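Local coordinates for protein histone acetyltransferase (Trypanosoma brucei brucei, PDB 6IF4) that probably acetylates histone lysines from acetyl-CoA as a MYST-family enzyme, of which this chain is the presumed Tudor domain, related to the RNA-binding Tudor-knot family, at residues V10-H15 / H19-Q24; E25-A30 / D49-G54. All coordinates share one frame; numbering follows the deposited sequence.

Contact 1 (V10-H15 / H19-Q24)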
# COMPACT_ATOMS: atom_id res chain seq x y z
N VAL B 10 4.11 5.95 2.32
CA VAL B 10 4.91 4.83 1.84
C VAL B 10 5.27 5.08 0.38
O VAL B 10 4.77 6.01 -0.26
CB VAL B 10 4.17 3.48 1.97
CG1 VAL B 10 3.84 3.16 3.43
CG2 VAL B 10 2.91 3.50 1.11
N TYR B 11 6.16 4.24 -0.13
CA TYR B 11 6.36 4.06 -1.56
C TYR B 11 5.74 2.73 -1.95
O TYR B 11 5.93 1.73 -1.27
CB TYR B 11 7.84 4.07 -1.93
CG TYR B 11 8.50 5.43 -1.87
CD1 TYR B 11 8.24 6.41 -2.82
CD2 TYR B 11 9.40 5.74 -0.85
CE1 TYR B 11 8.85 7.65 -2.77
CE2 TYR B 11 10.01 6.98 -0.79
CZ TYR B 11 9.73 7.93 -1.75
OH TYR B 11 10.34 9.16 -1.68
N ALA B 12 4.99 2.73 -3.05
CA ALA B 12 4.30 1.54 -3.51
C ALA B 12 4.62 1.30 -4.98
O ALA B 12 4.65 2.24 -5.78
CB ALA B 12 2.79 1.66 -3.32
N THR B 13 4.87 0.04 -5.33
CA THR B 13 5.11 -0.29 -6.72
C THR B 13 3.81 -0.14 -7.52
O THR B 13 2.71 -0.39 -7.02
CB THR B 13 5.65 -1.71 -6.87
OG1 THR B 13 4.70 -2.64 -6.33
CG2 THR B 13 6.98 -1.85 -6.16
N LEU B 14 3.97 0.27 -8.77
CA LEU B 14 2.84 0.37 -9.69
C LEU B 14 3.43 0.22 -11.08
O LEU B 14 4.10 1.14 -11.57
CB LEU B 14 2.11 1.70 -9.53
CG LEU B 14 1.11 2.08 -10.62
CD1 LEU B 14 -0.04 1.09 -10.65
CD2 LEU B 14 0.59 3.50 -10.39
N HIS B 15 3.20 -0.93 -11.70
CA HIS B 15 3.82 -1.25 -12.99
C HIS B 15 5.34 -1.14 -12.89
O HIS B 15 5.99 -0.42 -13.66
CB HIS B 15 3.23 -0.39 -14.10
CG HIS B 15 1.75 -0.53 -14.24
ND1 HIS B 15 0.88 0.52 -14.07
CD2 HIS B 15 0.99 -1.61 -14.53
CE1 HIS B 15 -0.36 0.10 -14.25
NE2 HIS B 15 -0.32 -1.19 -14.54
N HIS B 19 6.07 4.61 -6.51
CA HIS B 19 5.41 5.91 -6.48
C HIS B 19 5.04 6.24 -5.04
O HIS B 19 4.69 5.35 -4.26
CB HIS B 19 4.16 5.92 -7.36
CG HIS B 19 4.46 5.84 -8.82
ND1 HIS B 19 4.75 6.95 -9.59
CD2 HIS B 19 4.52 4.77 -9.66
CE1 HIS B 19 4.98 6.57 -10.84
NE2 HIS B 19 4.84 5.26 -10.91
N ALA B 20 5.12 7.52 -4.69
CA ALA B 20 4.64 7.97 -3.40
C ALA B 20 3.18 7.59 -3.22
O ALA B 20 2.37 7.74 -4.14
CB ALA B 20 4.82 9.48 -3.25
N ALA B 21 2.84 7.09 -2.04
CA ALA B 21 1.49 6.61 -1.78
C ALA B 21 1.18 6.77 -0.29
O ALA B 21 2.04 7.15 0.51
CB ALA B 21 1.33 5.15 -2.23
N ILE B 22 -0.06 6.45 0.06
CA ILE B 22 -0.53 6.47 1.44
C ILE B 22 -1.40 5.24 1.63
O ILE B 22 -2.06 4.78 0.70
CB ILE B 22 -1.32 7.77 1.78
CG1 ILE B 22 -0.44 9.01 1.63
CG2 ILE B 22 -1.90 7.72 3.19
CD1 ILE B 22 -1.23 10.31 1.62
N ILE B 23 -1.38 4.69 2.83
CA ILE B 23 -2.18 3.52 3.15
C ILE B 23 -3.55 3.97 3.63
O ILE B 23 -3.67 4.68 4.63
CB ILE B 23 -1.47 2.63 4.17
CG1 ILE B 23 -0.33 1.94 3.44
CG2 ILE B 23 -2.43 1.62 4.77
CD1 ILE B 23 0.52 1.14 4.29
N GLN B 24 -4.59 3.55 2.91
CA GLN B 24 -5.96 3.93 3.24
C GLN B 24 -6.62 2.97 4.21
O GLN B 24 -7.43 3.40 5.04
CB GLN B 24 -6.82 3.97 1.98
CG GLN B 24 -6.52 5.09 1.01
CD GLN B 24 -7.79 5.61 0.36
OE1 GLN B 24 -7.84 6.75 -0.10
NE2 GLN B 24 -8.82 4.77 0.34
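V10 and A21 face each other as an antiparallel hydrogen-bonded pair, and A12 and H19 form the next such pair. Each pair is closed by two backbone bonds. The one from V10 N to A21 O (3.0 Å) is practically straight at nitrogen, whereas the return bond from A21 N to V10 O (2.8 Å) bends to 150°. A12 N to H19 O and H19 N to A12 O measure 2.9 Å each. In the non-hydrogen-bonded pair between them, Y11 CA lies 3.4 Å from H19 O in a CA-H...O contact.

The apolar contacts lie mainly on the face that carries V10, A12 and A21. The methyl of A21 touches both neighbours there, its CB 3.9 Å from A12 CB and slightly farther from V10 CG2. The other branch of V10, CG1, is anti to its own carbonyl carbon (chi1 -61°) and meets I23 CD1 at 4.0 Å, the two side chains crossing at about a right angle. L14 CB rests against H19 CD2 (3.9 Å). On the other face, Y11 CD1 comes within 3.8 Å of A20 N, and the carbonyl carbon of H19 lies at the ring's edge, near its plane.

R60 adds side-chain hydrogen bonds to V10 O and A21 O. The arrangement is a strongly twisted antiparallel beta hairpin, consistent with the first hairpin of the SH3-like barrel of Tudor and chromo-barrel domains.

Contact 2 (E25-A30 / D49-G54)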
# COMPACT_ATOMS: atom_id res chain seq x y z
N GLU B 25 -6.26 1.69 4.14
CA GLU B 25 -6.91 0.66 4.92
C GLU B 25 -5.94 -0.49 5.11
O GLU B 25 -5.03 -0.70 4.30
CB GLU B 25 -8.18 0.13 4.22
CG GLU B 25 -9.32 1.12 4.08
CD GLU B 25 -9.96 1.48 5.40
OE1 GLU B 25 -9.80 0.71 6.37
OE2 GLU B 25 -10.63 2.53 5.47
N VAL B 26 -6.13 -1.22 6.20
CA VAL B 26 -5.40 -2.44 6.48
C VAL B 26 -6.42 -3.55 6.70
O VAL B 26 -7.46 -3.33 7.33
CB VAL B 26 -4.48 -2.28 7.71
CG1 VAL B 26 -3.82 -3.61 8.07
CG2 VAL B 26 -3.42 -1.22 7.44
N ALA B 27 -6.13 -4.74 6.17
CA ALA B 27 -7.04 -5.86 6.34
C ALA B 27 -6.23 -7.15 6.38
O ALA B 27 -5.23 -7.29 5.66
CB ALA B 27 -8.07 -5.93 5.21
N HIS B 28 -6.64 -8.05 7.25
CA HIS B 28 -5.98 -9.36 7.38
C HIS B 28 -6.65 -10.34 6.40
O HIS B 28 -7.83 -10.46 6.46
CB HIS B 28 -6.06 -9.89 8.82
CG HIS B 28 -5.79 -8.89 9.90
ND1 HIS B 28 -4.72 -9.02 10.75
CD2 HIS B 28 -6.44 -7.77 10.28
CE1 HIS B 28 -4.70 -8.01 11.59
NE2 HIS B 28 -5.73 -7.24 11.33
N ASP B 29 -5.91 -10.88 5.45
CA ASP B 29 -6.36 -11.93 4.54
C ASP B 29 -6.48 -13.21 5.36
O ASP B 29 -5.47 -13.76 5.81
CB ASP B 29 -5.38 -12.08 3.38
CG ASP B 29 -5.86 -13.03 2.32
OD1 ASP B 29 -7.08 -13.19 2.11
OD2 ASP B 29 -4.98 -13.63 1.66
N ALA B 30 -7.73 -13.63 5.62
CA ALA B 30 -7.99 -14.73 6.54
C ALA B 30 -7.20 -15.99 6.18
O ALA B 30 -6.55 -16.59 7.04
CB ALA B 30 -9.49 -15.03 6.58
N ASP B 49 -6.17 3.15 -7.01
CA ASP B 49 -6.07 2.54 -5.67
C ASP B 49 -6.13 1.02 -5.78
O ASP B 49 -6.91 0.49 -6.56
CB ASP B 49 -7.17 3.02 -4.75
CG ASP B 49 -7.16 4.50 -4.48
OD1 ASP B 49 -6.29 5.17 -4.94
OD2 ASP B 49 -8.00 4.91 -3.80
N ARG B 50 -5.36 0.36 -4.94
CA ARG B 50 -5.38 -1.11 -4.99
C ARG B 50 -4.87 -1.75 -3.70
O ARG B 50 -4.26 -1.12 -2.93
CB ARG B 50 -4.49 -1.64 -6.11
CG ARG B 50 -3.10 -1.07 -6.17
CD ARG B 50 -2.51 -1.42 -7.52
NE ARG B 50 -3.03 -0.45 -8.46
CZ ARG B 50 -3.17 -0.60 -9.75
NH1 ARG B 50 -2.86 -1.72 -10.35
NH2 ARG B 50 -3.64 0.40 -10.45
N TRP B 51 -5.24 -3.00 -3.56
CA TRP B 51 -4.76 -3.81 -2.45
C TRP B 51 -3.39 -4.38 -2.79
O TRP B 51 -3.19 -4.95 -3.87
CB TRP B 51 -5.74 -4.93 -2.14
CG TRP B 51 -7.02 -4.46 -1.53
CD1 TRP B 51 -8.20 -4.22 -2.18
CD2 TRP B 51 -7.26 -4.17 -0.15
NE1 TRP B 51 -9.15 -3.80 -1.28
CE2 TRP B 51 -8.60 -3.76 -0.03
CE3 TRP B 51 -6.46 -4.22 1.01
CZ2 TRP B 51 -9.17 -3.40 1.19
CZ3 TRP B 51 -7.03 -3.87 2.22
CH2 TRP B 51 -8.37 -3.46 2.30
N LEU B 52 -2.43 -4.23 -1.88
CA LEU B 52 -1.08 -4.73 -2.10
C LEU B 52 -0.56 -5.40 -0.86
O LEU B 52 -0.91 -5.03 0.27
CB LEU B 52 -0.13 -3.60 -2.51
CG LEU B 52 -0.44 -2.87 -3.82
CD1 LEU B 52 0.45 -1.65 -3.98
CD2 LEU B 52 -0.29 -3.82 -5.00
N PRO B 53 0.30 -6.42 -1.01
CA PRO B 53 1.00 -6.99 0.13
C PRO B 53 2.16 -6.09 0.56
O PRO B 53 2.54 -5.15 -0.14
CB PRO B 53 1.50 -8.33 -0.39
CG PRO B 53 1.73 -8.07 -1.84
CD PRO B 53 0.66 -7.10 -2.27
N GLY B 54 2.71 -6.40 1.74
CA GLY B 54 3.82 -5.61 2.25
C GLY B 54 5.04 -5.65 1.35
O GLY B 54 5.84 -4.71 1.35
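W51 reaches across to the strand of E25 and A27 with CZ3 and CH2 of its indole, and the contact rests on this one side chain. A27 supplies the nearer partner: its CB points toward the tryptophan and lies 3.8 Å from CZ3 of W51, with CH2 of the same ring at an equal distance, so the methyl sits against the bond between these two carbons. E25 CB touches the same six-membered ring at W51 CH2, 4.1 Å away. Both aliphatic carbons approach the indole obliquely, and the interaction is apolar. The ring of Y38 also meets that of W51, with the planes inclined at about 45°, so the tryptophan has an aromatic neighbour as well as the alanine methyl.

Torsions explain how a residue whose backbone stands well back can make this contact. The CA atoms of E25 and W51 are 8.9 Å apart, and the indole bridges that gap because W51 CG is anti to its carbonyl carbon (chi1 -71°) and chi2 of 97° turns the six-membered ring to the other strand. In E25 the chain bends at chi2, and the carboxylate leads away from the tryptophan, leaving the CB methylene to do the touching. E25 and W51 are both exposed, and the contact lies at the protein surface.

Backbone hydrogen bonds to strand 35-41 fix the spacing of the two strands: E25 is tied to Y38 and A27 to L36, while R50 and L52 pair with V39 and Y37. The result is an apolar contact between non-adjacent strands across the face of the curved sheet of this presumed Tudor domain. Strand 35-41 lies between strands 18-28 and 50-53, and W51 spans it from the edge strand 50-53.

Overall arrangement
Both contacts draw on the long strand 18-28, contact 1 on its first part and contact 2 on its last, within the same antiparallel sheet. Contact 1 is partly buried and joins adjacent strands through main-chain bonds backed by mainly apolar side chains. Contact 2 lies at the surface between strands separated by a third, and depends on one aromatic ring meeting two CB atoms. Their centres are 12 Å apart, on opposite sides of the chain's centre, yet they touch: L52 CD1 packs near A12 CB, and the guanidinium carbon of R50 near L14 CD1. Strand 50-53 thus turns L52 to the hairpin while W51 serves the outer contact.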